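Local coordinates for ABC transporter substrate-binding protein-branched chain amino acid transport (Streptococcus pneumoniae, PDB 4GNR) that binds isoleucine between its two lobes and probably delivers branched-chain amino acids to an ABC importer at the bacterial surface, at residues 115-120 with 327-332. Residues are numbered along the deposited sequence; the frame is centred on the assembly and turned at random.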
ATOM      1  N   GLY A 115      -0.781 -18.238  10.154  1.00  8.44           N
ATOM      2  CA  GLY A 115       0.194 -18.936  10.989  1.00  8.54           C
ATOM      3  C   GLY A 115       1.456 -18.168  11.340  1.00  8.31           C
ATOM      4  O   GLY A 115       2.358 -18.728  11.959  1.00 10.35           O
ATOM      5  N   GLN A 116       1.498 -16.884  10.989  1.00  7.66           N
ATOM      6  CA  GLN A 116       2.710 -16.074  11.197  1.00  7.64           C
ATOM      7  C   GLN A 116       2.637 -15.337  12.507  1.00  7.57           C
ATOM      8  O   GLN A 116       2.100 -14.231  12.579  1.00  8.77           O
ATOM      9  CB  GLN A 116       2.860 -15.094  10.028  1.00  7.76           C
ATOM     10  CG  GLN A 116       3.021 -15.737   8.662  1.00  8.43           C
ATOM     11  CD  GLN A 116       4.385 -16.320   8.388  1.00  8.39           C
ATOM     12  OE1 GLN A 116       5.250 -16.376   9.258  1.00  9.56           O
ATOM     13  NE2 GLN A 116       4.592 -16.769   7.161  1.00 10.71           N
ATOM     14  N   ASP A 117       3.193 -15.912  13.555  0.50  7.80           N
ATOM     15  CA  ASP A 117       3.060 -15.265  14.837  0.50  8.32           C
ATOM     16  C   ASP A 117       3.840 -13.931  14.919  0.50  7.87           C
ATOM     17  O   ASP A 117       3.544 -13.126  15.798  0.50  9.10           O
ATOM     18  CB  ASP A 117       3.467 -16.232  15.929  0.50  8.84           C
ATOM     19  CG  ASP A 117       2.858 -15.889  17.254  0.50 11.03           C
ATOM     20  OD1 ASP A 117       1.686 -15.461  17.271  0.50 14.73           O
ATOM     21  OD2 ASP A 117       3.519 -16.116  18.274  0.50 14.34           O
ATOM     22  N   TYR A 118       4.809 -13.703  14.017  1.00  7.11           N
ATOM     23  CA  TYR A 118       5.598 -12.475  14.034  1.00  7.56           C
ATOM     24  C   TYR A 118       5.292 -11.499  12.913  1.00  7.65           C
ATOM     25  O   TYR A 118       6.033 -10.534  12.754  1.00 10.97           O
ATOM     26  CB  TYR A 118       7.101 -12.806  14.114  1.00  8.47           C
ATOM     27  CG  TYR A 118       7.452 -13.372  15.478  1.00  9.73           C
ATOM     28  CD1 TYR A 118       7.781 -12.517  16.516  1.00 10.31           C
ATOM     29  CD2 TYR A 118       7.383 -14.728  15.758  1.00 12.90           C
ATOM     30  CE1 TYR A 118       8.043 -12.977  17.783  1.00 13.26           C
ATOM     31  CE2 TYR A 118       7.660 -15.218  17.050  1.00 14.90           C
ATOM     32  CZ  TYR A 118       7.975 -14.321  18.043  1.00 15.28           C
ATOM     33  OH  TYR A 118       8.242 -14.773  19.320  1.00 20.75           O
ATOM     34  N   LEU A 119       4.236 -11.716  12.139  1.00  6.57           N
ATOM     35  CA  LEU A 119       3.865 -10.791  11.074  1.00  6.10           C
ATOM     36  C   LEU A 119       2.544 -10.098  11.401  1.00  5.78           C
ATOM     37  O   LEU A 119       1.584 -10.738  11.841  1.00  6.51           O
ATOM     38  CB  LEU A 119       3.706 -11.499   9.733  1.00  6.56           C
ATOM     39  CG  LEU A 119       3.431 -10.590   8.522  1.00  6.85           C
ATOM     40  CD1 LEU A 119       4.580  -9.630   8.259  1.00  7.64           C
ATOM     41  CD2 LEU A 119       3.167 -11.438   7.287  1.00  8.41           C
ATOM     42  N   PHE A 120       2.516  -8.791  11.139  1.00  5.50           N
ATOM     43  CA  PHE A 120       1.322  -7.967  11.269  1.00  5.56           C
ATOM     44  C   PHE A 120       1.143  -7.197   9.971  1.00  5.19           C
ATOM     45  O   PHE A 120       2.134  -6.758   9.374  1.00  5.57           O
ATOM     46  CB  PHE A 120       1.422  -6.998  12.453  1.00  5.55           C
ATOM     47  CG  PHE A 120       1.530  -7.726  13.757  1.00  6.17           C
ATOM     48  CD1 PHE A 120       2.749  -8.241  14.189  1.00  6.67           C
ATOM     49  CD2 PHE A 120       0.401  -7.981  14.525  1.00  7.07           C
ATOM     50  CE1 PHE A 120       2.842  -8.989  15.354  1.00  7.77           C
ATOM     51  CE2 PHE A 120       0.490  -8.720  15.691  1.00  8.63           C
ATOM     52  CZ  PHE A 120       1.711  -9.215  16.110  1.00  8.49           C
ATOM     53  N   ALA A 327      -7.305 -12.617  15.196  1.00 10.35           N
ATOM     54  CA  ALA A 327      -6.394 -13.708  15.575  1.00 11.57           C
ATOM     55  C   ALA A 327      -5.289 -13.959  14.561  1.00 11.12           C
ATOM     56  O   ALA A 327      -4.244 -14.519  14.900  1.00 13.09           O
ATOM     57  CB  ALA A 327      -7.168 -14.995  15.810  1.00 13.45           C
ATOM     58  N   ASP A 328      -5.548 -13.613  13.309  1.00 10.15           N
ATOM     59  CA  ASP A 328      -4.606 -13.763  12.187  1.00 10.01           C
ATOM     60  C   ASP A 328      -3.799 -12.485  11.935  1.00  8.19           C
ATOM     61  O   ASP A 328      -3.202 -12.345  10.864  1.00  8.97           O
ATOM     62  CB  ASP A 328      -5.327 -14.221  10.928  1.00 11.11           C
ATOM     63  CG  ASP A 328      -5.872 -15.640  11.031  1.00 15.35           C
ATOM     64  OD1 ASP A 328      -5.226 -16.506  11.665  1.00 16.81           O
ATOM     65  OD2 ASP A 328      -6.923 -15.887  10.403  1.00 22.71           O
ATOM     66  N   HIS A 329      -3.777 -11.552  12.890  1.00  7.45           N
ATOM     67  CA  HIS A 329      -2.960 -10.353  12.757  1.00  6.81           C
ATOM     68  C   HIS A 329      -3.325  -9.466  11.576  1.00  6.59           C
ATOM     69  O   HIS A 329      -2.479  -8.744  11.024  1.00  6.73           O
ATOM     70  CB  HIS A 329      -1.457 -10.649  12.775  1.00  7.08           C
ATOM     71  CG  HIS A 329      -0.962 -11.329  14.012  1.00  7.54           C
ATOM     72  ND1 HIS A 329       0.342 -11.741  14.095  1.00  7.58           N
ATOM     73  CD2 HIS A 329      -1.553 -11.708  15.174  1.00  8.68           C
ATOM     74  CE1 HIS A 329       0.544 -12.334  15.261  1.00  8.29           C
ATOM     75  NE2 HIS A 329      -0.595 -12.341  15.930  1.00  9.08           N
ATOM     76  N   ASN A 330      -4.603  -9.514  11.225  1.00  7.19           N
ATOM     77  CA  ASN A 330      -5.176  -8.647  10.194  1.00  7.43           C
ATOM     78  C   ASN A 330      -6.165  -7.676  10.843  1.00  7.10           C
ATOM     79  O   ASN A 330      -6.750  -7.958  11.898  1.00  8.59           O
ATOM     80  CB  ASN A 330      -5.947  -9.419   9.125  1.00  7.72           C
ATOM     81  CG  ASN A 330      -5.067 -10.299   8.283  1.00  8.50           C
ATOM     82  OD1 ASN A 330      -5.241 -11.519   8.294  1.00 14.03           O
ATOM     83  ND2 ASN A 330      -4.089  -9.738   7.620  1.00  9.67           N
ATOM     84  N   THR A 331      -6.358  -6.540  10.193  1.00  7.27           N
ATOM     85  CA  THR A 331      -7.320  -5.557  10.611  1.00  6.81           C
ATOM     86  C   THR A 331      -8.194  -5.164   9.440  1.00  6.83           C
ATOM     87  O   THR A 331      -7.702  -5.002   8.316  1.00  7.59           O
ATOM     88  CB  THR A 331      -6.623  -4.280  11.183  1.00  7.33           C
ATOM     89  OG1 THR A 331      -7.610  -3.330  11.613  1.00  7.86           O
ATOM     90  CG2 THR A 331      -5.596  -3.649  10.228  1.00  7.84           C
ATOM     91  N   VAL A 332      -9.493  -4.982   9.710  1.00  7.89           N
ATOM     92  CA  VAL A 332     -10.374  -4.408   8.718  1.00  7.90           C
ATOM     93  C   VAL A 332      -9.906  -2.918   8.626  1.00  7.45           C
ATOM     94  O   VAL A 332      -9.471  -2.322   9.626  1.00  8.61           O
ATOM     95  CB  VAL A 332     -11.852  -4.507   9.156  1.00  8.55           C
ATOM     96  CG1 VAL A 332     -12.759  -3.764   8.214  1.00 12.22           C
ATOM     97  CG2 VAL A 332     -12.272  -5.963   9.210  1.00 11.83           C
TER
HETATM   98  O   HOH W   1      -2.735 -17.146  11.966  1.00 14.47           O
HETATM   99  O   HOH W   2      -0.766 -13.727  18.297  0.50 13.99           O
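His329 lays its imidazole over one face of the Phe120 ring in an offset stack: the planes are 8° apart and the centroids 4.0 Å. Phe120 CE2 lies over the middle of the imidazole, whereas His329 ND1 falls toward the rim of the phenyl ring. Phe325 also meets the Phe120 ring edge-to-face.

With CG anti to the carbonyl carbon (chi1 -59°), the ring of His329 is turned so that ND1 faces Leu119 O. ND1 of His329 donates to Leu119 O at 2.8 Å, with an N-H...O angle of 149° and the acceptor nearly in the ring plane, a bond that probably limits rotation of the imidazole. Leu119 closes a type I turn begun at Gln116 and enters strand 119-121, an edge strand of the five-stranded parallel sheet in one lobe of this periplasmic-binding-protein fold. Segment 327-332, part of the loop between strands 321-323 and 335-341, packs against that edge, His329 also bonding through its backbone with Ile121.

Further round the imidazole edge, CE1 of His329 sits 3.1 Å from Asp117 O, a buried carbonyl with no hydrogen-bonding partner. Water links NE2 of His329 to OD1 of Asp117, whose OD2 forms a salt bridge with Lys307. A second water receives the Gly115 N-H and donates to Asp328 OD1 at 2.6 Å.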